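Local coordinates for protein phosphoglycerate oxidoreductase (Rhizobium etli, PDB 4HY3) that probably reduces hydroxypyruvate or glyoxylate with NAD(P)H, as a D-isomer specific 2-hydroxyacid dehydrogenase, at residues R78-Q83 with P95-I100; S170-A175 with S231-V236; S177-V182 with A200-F205. All blocks are in the same frame, centred on the assembly; numbering follows the deposited sequence.

Contact 1: R78-Q83 with P95-I100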
# COMPACT_ATOMS: atom_id res chain seq x y z
N ARG A 78 12.18 -4.60 39.55
CA ARG A 78 12.47 -3.76 38.41
C ARG A 78 11.20 -3.30 37.66
O ARG A 78 11.26 -2.37 36.89
CB ARG A 78 13.39 -4.52 37.46
CG ARG A 78 13.54 -3.86 36.10
CD ARG A 78 14.58 -4.55 35.26
NE ARG A 78 15.81 -4.73 36.01
CZ ARG A 78 16.82 -5.49 35.60
NH1 ARG A 78 16.76 -6.11 34.44
NH2 ARG A 78 17.91 -5.61 36.35
N TYR A 79 10.07 -3.98 37.85
CA TYR A 79 8.83 -3.68 37.13
C TYR A 79 7.60 -4.01 37.95
O TYR A 79 7.64 -4.90 38.80
CB TYR A 79 8.72 -4.49 35.83
CG TYR A 79 9.91 -4.45 34.89
CD1 TYR A 79 10.24 -3.29 34.18
CD2 TYR A 79 10.69 -5.58 34.68
CE1 TYR A 79 11.31 -3.26 33.31
CE2 TYR A 79 11.76 -5.57 33.80
CZ TYR A 79 12.07 -4.41 33.12
OH TYR A 79 13.13 -4.40 32.27
N ILE A 80 6.49 -3.32 37.68
CA ILE A 80 5.19 -3.68 38.21
C ILE A 80 4.26 -3.95 37.05
O ILE A 80 3.92 -3.03 36.30
CB ILE A 80 4.56 -2.54 39.05
CG1 ILE A 80 5.59 -1.95 40.01
CG2 ILE A 80 3.32 -3.02 39.78
CD1 ILE A 80 5.29 -2.15 41.47
N ILE A 81 3.87 -5.20 36.85
CA ILE A 81 2.80 -5.45 35.88
C ILE A 81 1.48 -5.17 36.59
O ILE A 81 1.13 -5.86 37.54
CB ILE A 81 2.86 -6.88 35.31
CG1 ILE A 81 4.31 -7.26 34.96
CG2 ILE A 81 1.94 -7.02 34.10
CD1 ILE A 81 4.53 -8.70 34.53
N GLY A 82 0.78 -4.12 36.15
CA GLY A 82 -0.53 -3.70 36.72
C GLY A 82 -0.65 -2.23 37.16
O GLY A 82 0.07 -1.37 36.67
N GLN A 83 -1.57 -1.96 38.10
CA GLN A 83 -1.96 -0.58 38.49
C GLN A 83 -2.15 -0.38 40.00
O GLN A 83 -3.09 0.31 40.42
CB GLN A 83 -3.30 -0.19 37.89
CG GLN A 83 -3.60 -0.79 36.57
CD GLN A 83 -4.01 -2.22 36.67
OE1 GLN A 83 -4.93 -2.58 37.42
NE2 GLN A 83 -3.33 -3.06 35.90
N PRO A 95 14.05 1.01 45.10
CA PRO A 95 15.15 1.69 44.40
C PRO A 95 15.47 1.15 42.99
O PRO A 95 16.19 1.79 42.25
CB PRO A 95 16.34 1.44 45.33
CG PRO A 95 15.75 0.94 46.62
CD PRO A 95 14.54 0.18 46.20
N ALA A 96 14.97 -0.01 42.63
CA ALA A 96 15.26 -0.51 41.30
C ALA A 96 14.08 -0.38 40.35
O ALA A 96 14.20 -0.68 39.17
CB ALA A 96 15.74 -1.95 41.37
N LEU A 97 12.92 0.05 40.86
CA LEU A 97 11.70 0.14 40.05
C LEU A 97 12.00 0.90 38.76
O LEU A 97 12.54 2.00 38.79
CB LEU A 97 10.52 0.76 40.83
CG LEU A 97 9.12 0.70 40.17
CD1 LEU A 97 8.69 -0.71 39.83
CD2 LEU A 97 8.04 1.41 40.99
N ARG A 98 11.70 0.31 37.63
CA ARG A 98 12.06 0.92 36.39
C ARG A 98 10.78 1.40 35.71
O ARG A 98 10.71 2.52 35.17
CB ARG A 98 12.82 -0.08 35.54
CG ARG A 98 14.05 0.46 34.87
CD ARG A 98 15.26 -0.27 35.39
NE ARG A 98 15.82 -1.21 34.42
CZ ARG A 98 16.88 -1.99 34.65
NH1 ARG A 98 17.51 -1.96 35.82
NH2 ARG A 98 17.33 -2.81 33.72
N SER A 99 9.74 0.57 35.74
CA SER A 99 8.49 0.97 35.12
C SER A 99 7.30 0.24 35.70
O SER A 99 7.43 -0.83 36.28
CB SER A 99 8.54 0.78 33.60
OG SER A 99 7.24 0.71 33.01
N ILE A 100 6.14 0.85 35.52
CA ILE A 100 4.89 0.26 35.89
C ILE A 100 4.15 0.05 34.60
O ILE A 100 3.96 0.99 33.85
CB ILE A 100 4.12 1.20 36.83
CG1 ILE A 100 4.86 1.19 38.17
CG2 ILE A 100 2.65 0.77 36.96
CD1 ILE A 100 4.38 2.19 39.20
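Ile80, Leu97 and Ile100 form the close-packed, buried part of this contact. Ile80 CG1 rests on Leu97 CD1, where the two side chains cross at about a right angle. Ile80 and Ile100 instead lie side by side and point the same way, with 3.7 Å between Ile80 CG1 and Ile100 CG1. Next to them the backbones pair as parallel strands: Ile80 N donates to Ser99 O at 3.0 Å. Arg78 O accepts Arg98 N at 2.8 Å and takes a weak second bond from Ser99 N.

The other end is nearer solvent: Arg78 and Arg98 are partly exposed. They run alongside each other and stack their guanidinium groups, with centres 3.6 Å apart and planes at 14°. Arg78 turns at chi3 (-50°), which lays its guanidinium over that of Arg98. The pair of like charges is probably eased by Asp338, which forms a salt bridge with Arg78 NH1, and by Met337 O, which accepts from Arg98 NH2. Tyr79 OH also bonds to Asp338.

The segments belong to a beta-alpha-beta unit made of strand 77-82, helix 88-91 and strand 99-101. Strand 30-34 flanks it on one side and strand 122-125 on the other, while helix 320-338 packs against Tyr79 and Ser99.

Contact 2: S170-A175 with S231-V236; sequences SARLIA and SDFIFV
The Phe233 ring has Ile174 CD1 over one face, 4.2 Å above the plane and displaced toward the rim. Leu173 O lies at the ring edge, near its plane, and Arg172 CD approaches obliquely. The closest touch is made one carbon back on the isoleucine, from Ile174 CG1 to Phe233 CZ at 3.6 Å. The Arg172 guanidinium presents one face to Phe233 CE2. Its plane stands 70° from the ring, so the two groups are steeply inclined and do not stack.

Arg172 is anchored within its own loop. Arg172 NE donates to Leu173 O at 2.7 Å, close to the guanidinium plane, and a bend at chi2 (-127°) helps bring the chain round to that carbonyl. Arg172 NH1 is then left to face Asp232, making a salt bridge to Asp232 OD2 at 3.2 Å. The guanidinium and carboxylate planes are 52° apart, so this is not a flat paired bridge.

Phe233 opens strand 233-236 of the parallel sheet in the Rossmann-type NAD-binding domain. The contact therefore lays the loop ahead of strand 178-182 against the beginning of a central strand. Ala146 of helix 131-147 also packs on Phe233. The stronger partner of Asp232 OD2 is Arg257, so the charge is probably shared between the two arginines. On the loop, Ile174 N and Ala175 N both donate to the carboxylate of Glu136 of the second subunit.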
# COMPACT_ATOMS: atom_id res chain seq x y z
N SER A 170 -31.32 1.40 -1.78
CA SER A 170 -30.45 2.29 -1.03
C SER A 170 -29.03 1.73 -0.89
O SER A 170 -28.18 2.35 -0.23
CB SER A 170 -31.08 2.52 0.34
OG SER A 170 -32.47 2.24 0.29
N ALA A 171 -28.77 0.58 -1.52
CA ALA A 171 -27.42 0.02 -1.53
C ALA A 171 -26.44 1.03 -2.13
O ALA A 171 -26.84 1.99 -2.78
CB ALA A 171 -27.38 -1.28 -2.29
N ARG A 172 -25.15 0.79 -1.88
CA ARG A 172 -24.09 1.75 -2.16
C ARG A 172 -22.74 1.18 -1.73
O ARG A 172 -22.64 0.50 -0.70
CB ARG A 172 -24.34 3.02 -1.36
CG ARG A 172 -23.52 4.20 -1.83
CD ARG A 172 -22.76 4.79 -0.67
NE ARG A 172 -21.53 5.36 -1.19
CZ ARG A 172 -21.31 6.66 -1.33
NH1 ARG A 172 -22.26 7.51 -0.97
NH2 ARG A 172 -20.15 7.08 -1.83
N LEU A 173 -21.70 1.45 -2.53
CA LEU A 173 -20.36 0.99 -2.22
C LEU A 173 -19.68 1.96 -1.28
O LEU A 173 -20.01 3.14 -1.25
CB LEU A 173 -19.49 0.93 -3.47
CG LEU A 173 -19.99 0.41 -4.79
CD1 LEU A 173 -20.69 1.54 -5.54
CD2 LEU A 173 -18.78 -0.07 -5.58
N ILE A 174 -18.70 1.45 -0.52
CA ILE A 174 -17.85 2.30 0.29
C ILE A 174 -16.66 2.83 -0.50
O ILE A 174 -16.11 3.86 -0.17
CB ILE A 174 -17.43 1.58 1.60
CG1 ILE A 174 -18.63 1.48 2.51
CG2 ILE A 174 -16.32 2.32 2.34
CD1 ILE A 174 -18.30 1.01 3.90
N ALA A 175 -16.26 2.14 -1.56
CA ALA A 175 -15.09 2.56 -2.33
C ALA A 175 -15.28 3.97 -2.90
O ALA A 175 -14.34 4.77 -2.89
CB ALA A 175 -14.73 1.55 -3.40
N SER A 231 -20.03 14.25 4.22
CA SER A 231 -19.63 12.85 4.44
C SER A 231 -20.77 11.82 4.37
O SER A 231 -21.87 12.05 4.89
CB SER A 231 -18.84 12.71 5.76
OG SER A 231 -17.46 12.98 5.58
N ASP A 232 -20.48 10.70 3.72
CA ASP A 232 -21.43 9.61 3.61
C ASP A 232 -21.28 8.64 4.76
O ASP A 232 -22.26 8.03 5.20
CB ASP A 232 -21.27 8.89 2.29
CG ASP A 232 -21.57 9.78 1.10
OD1 ASP A 232 -22.74 10.24 0.96
OD2 ASP A 232 -20.64 10.00 0.29
N PHE A 233 -20.05 8.49 5.26
CA PHE A 233 -19.81 7.69 6.43
C PHE A 233 -19.01 8.43 7.47
O PHE A 233 -17.89 8.88 7.21
CB PHE A 233 -19.11 6.40 6.07
CG PHE A 233 -19.81 5.58 5.03
CD1 PHE A 233 -20.81 4.71 5.38
CD2 PHE A 233 -19.45 5.69 3.69
CE1 PHE A 233 -21.46 3.95 4.43
CE2 PHE A 233 -20.09 4.93 2.74
CZ PHE A 233 -21.10 4.06 3.11
N ILE A 234 -19.61 8.54 8.66
CA ILE A 234 -19.04 9.27 9.78
C ILE A 234 -18.86 8.29 10.91
O ILE A 234 -19.85 7.67 11.35
CB ILE A 234 -19.97 10.42 10.25
CG1 ILE A 234 -20.24 11.39 9.10
CG2 ILE A 234 -19.43 11.14 11.48
CD1 ILE A 234 -21.66 11.89 9.12
N PHE A 235 -17.62 8.17 11.39
CA PHE A 235 -17.27 7.35 12.54
C PHE A 235 -16.87 8.24 13.73
O PHE A 235 -15.97 9.07 13.60
CB PHE A 235 -16.06 6.46 12.20
CG PHE A 235 -16.30 5.44 11.11
CD1 PHE A 235 -16.72 4.14 11.42
CD2 PHE A 235 -16.09 5.77 9.77
CE1 PHE A 235 -16.93 3.20 10.41
CE2 PHE A 235 -16.30 4.84 8.76
CZ PHE A 235 -16.72 3.55 9.08
N VAL A 236 -17.52 8.06 14.88
CA VAL A 236 -17.07 8.64 16.17
C VAL A 236 -16.16 7.65 16.95
O VAL A 236 -16.56 6.54 17.32
CB VAL A 236 -18.23 9.05 17.08
CG1 VAL A 236 -17.70 9.97 18.17
CG2 VAL A 236 -19.37 9.71 16.30

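Contact 3: S177-V182 with A200-F205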
# COMPACT_ATOMS: atom_id res chain seq x y z
N SER A 177 -16.10 7.61 -2.35
CA SER A 177 -16.96 7.49 -1.19
C SER A 177 -16.39 8.48 -0.21
O SER A 177 -15.16 8.63 -0.11
CB SER A 177 -16.86 6.12 -0.56
OG SER A 177 -17.80 5.98 0.50
N GLU A 178 -17.26 9.15 0.54
CA GLU A 178 -16.79 10.15 1.48
C GLU A 178 -16.83 9.66 2.92
O GLU A 178 -17.93 9.50 3.51
CB GLU A 178 -17.61 11.44 1.34
CG GLU A 178 -17.60 12.07 -0.06
CD GLU A 178 -16.69 13.28 -0.13
OE1 GLU A 178 -15.53 13.15 0.31
OE2 GLU A 178 -17.13 14.33 -0.64
N ILE A 179 -15.63 9.43 3.49
CA ILE A 179 -15.54 9.04 4.92
C ILE A 179 -15.02 10.12 5.83
O ILE A 179 -13.96 10.71 5.58
CB ILE A 179 -14.65 7.81 5.16
CG1 ILE A 179 -15.20 6.59 4.43
CG2 ILE A 179 -14.57 7.52 6.66
CD1 ILE A 179 -14.14 5.59 4.04
N GLY A 180 -15.75 10.34 6.92
CA GLY A 180 -15.30 11.23 7.97
C GLY A 180 -15.14 10.63 9.35
O GLY A 180 -16.00 9.87 9.86
N ILE A 181 -14.04 10.99 9.99
CA ILE A 181 -13.75 10.47 11.31
C ILE A 181 -13.74 11.59 12.36
O ILE A 181 -12.95 12.55 12.27
CB ILE A 181 -12.43 9.69 11.27
CG1 ILE A 181 -12.49 8.67 10.14
CG2 ILE A 181 -12.21 8.97 12.58
CD1 ILE A 181 -11.18 7.95 9.88
N VAL A 182 -14.63 11.48 13.34
CA VAL A 182 -14.65 12.39 14.50
C VAL A 182 -13.73 11.86 15.61
O VAL A 182 -14.08 10.96 16.39
CB VAL A 182 -16.09 12.61 15.05
CG1 VAL A 182 -16.06 13.46 16.31
CG2 VAL A 182 -16.98 13.27 14.00
N ALA A 200 -11.19 5.43 -0.89
CA ALA A 200 -12.20 6.44 -0.57
C ALA A 200 -11.58 7.79 -0.12
O ALA A 200 -10.35 7.90 -0.04
CB ALA A 200 -13.08 5.90 0.54
N ARG A 201 -12.41 8.79 0.16
CA ARG A 201 -11.92 10.07 0.68
C ARG A 201 -12.14 10.26 2.21
O ARG A 201 -13.29 10.24 2.74
CB ARG A 201 -12.51 11.23 -0.12
CG ARG A 201 -12.16 12.62 0.39
CD ARG A 201 -11.99 13.51 -0.81
NE ARG A 201 -12.21 14.92 -0.52
CZ ARG A 201 -11.38 15.90 -0.88
NH1 ARG A 201 -10.26 15.63 -1.54
NH2 ARG A 201 -11.69 17.15 -0.57
N ILE A 202 -11.03 10.46 2.92
CA ILE A 202 -11.07 10.40 4.37
C ILE A 202 -10.73 11.70 5.09
O ILE A 202 -9.54 12.11 5.18
CB ILE A 202 -10.24 9.21 4.92
CG1 ILE A 202 -10.73 7.90 4.29
CG2 ILE A 202 -10.34 9.15 6.44
CD1 ILE A 202 -9.79 6.74 4.46
N ARG A 203 -11.79 12.34 5.62
CA ARG A 203 -11.71 13.60 6.37
C ARG A 203 -11.68 13.32 7.84
O ARG A 203 -12.54 12.61 8.35
CB ARG A 203 -12.92 14.49 6.08
CG ARG A 203 -12.82 15.28 4.79
CD ARG A 203 -13.96 16.27 4.69
NE ARG A 203 -14.26 16.62 3.30
CZ ARG A 203 -15.13 15.96 2.54
NH1 ARG A 203 -15.76 14.89 3.03
NH2 ARG A 203 -15.35 16.37 1.29
N VAL A 204 -10.72 13.92 8.52
CA VAL A 204 -10.51 13.66 9.93
C VAL A 204 -10.52 14.96 10.72
O VAL A 204 -9.84 15.92 10.37
CB VAL A 204 -9.17 12.91 10.18
CG1 VAL A 204 -8.79 12.89 11.66
CG2 VAL A 204 -9.25 11.48 9.65
N PHE A 205 -11.27 14.97 11.81
CA PHE A 205 -11.20 16.08 12.72
C PHE A 205 -10.47 15.69 14.00
O PHE A 205 -10.82 14.70 14.64
CB PHE A 205 -12.60 16.64 13.00
CG PHE A 205 -12.65 17.56 14.17
CD1 PHE A 205 -12.15 18.85 14.07
CD2 PHE A 205 -13.16 17.13 15.39
CE1 PHE A 205 -12.17 19.71 15.17
CE2 PHE A 205 -13.19 17.98 16.49
CZ PHE A 205 -12.69 19.27 16.38
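Ser177 and Ala200 meet just ahead of a parallel strand pair that belongs to a Rossmann-type beta-alpha-beta unit. Strand 178-182 leads through helix 186-195 to strand 201-205. The glycine-rich turn after the first strand matches the GxGxxG pattern, consistent with NAD binding. Five backbone hydrogen bonds join the segments, from Arg201 N to Ser177 O (2.8 Å) to Phe205 N to Ile181 O (3.0 Å), and the strand axes diverge by only 19°.

Arg201 runs past the Glu178 carboxylate. Its CB lies near both Ser177 O and Glu178 OE1. Arg201 CG comes closest to Glu178 OE1, at 3.4 Å, and CD still borders it. Arg201 NE then makes a long salt bridge to Glu178 OE1 at 3.9 Å. CG anti to the backbone N (chi1 176°) starts the chain on this course, and NH2 ends at a salt bridge with Glu220.

Arg203 reaches the same carboxylate through an extended chain. Arg203 NH1 forms a salt bridge with Glu178 OE1 at 3.2 Å. NH2 adds a weak hydrogen bond to OE2, which lies in plane at the guanidinium edge. Glu178 OE2 also has a salt bridge with Arg257. The three residues form one charged network on the face shared with Val182 and Phe205.

The other face is apolar. Ile179 lies alongside Ile202, and Ile181 alongside Val204. Ile202 CG2 also meets Ile181 CD1. At the start of the pair, the far end of Ile179 rests on a methyl group, with Ile179 CD1 3.7 Å from Ala200 CB.

Overall arrangement
From the N terminus, contact 1 comes first. It closes a short loop through helix 88-91 and ties two strands of the mixed sheet. It is complete before contact 2 opens at 170-175. Contact 3 then opens and closes between the two segments of contact 2, spanning helix 186-195, before the chain returns at 231-236. Contacts 2 and 3 therefore nest, and their centres are about 9 Å apart. Strand 178-182 lies between strands 201-205 and 233-236 in the parallel sheet, so both contacts reach the same sheet. Contact 1 lies on the opposite side of the chain's centre from contacts 2 and 3, its nearest atoms about 24 Å from contact 2.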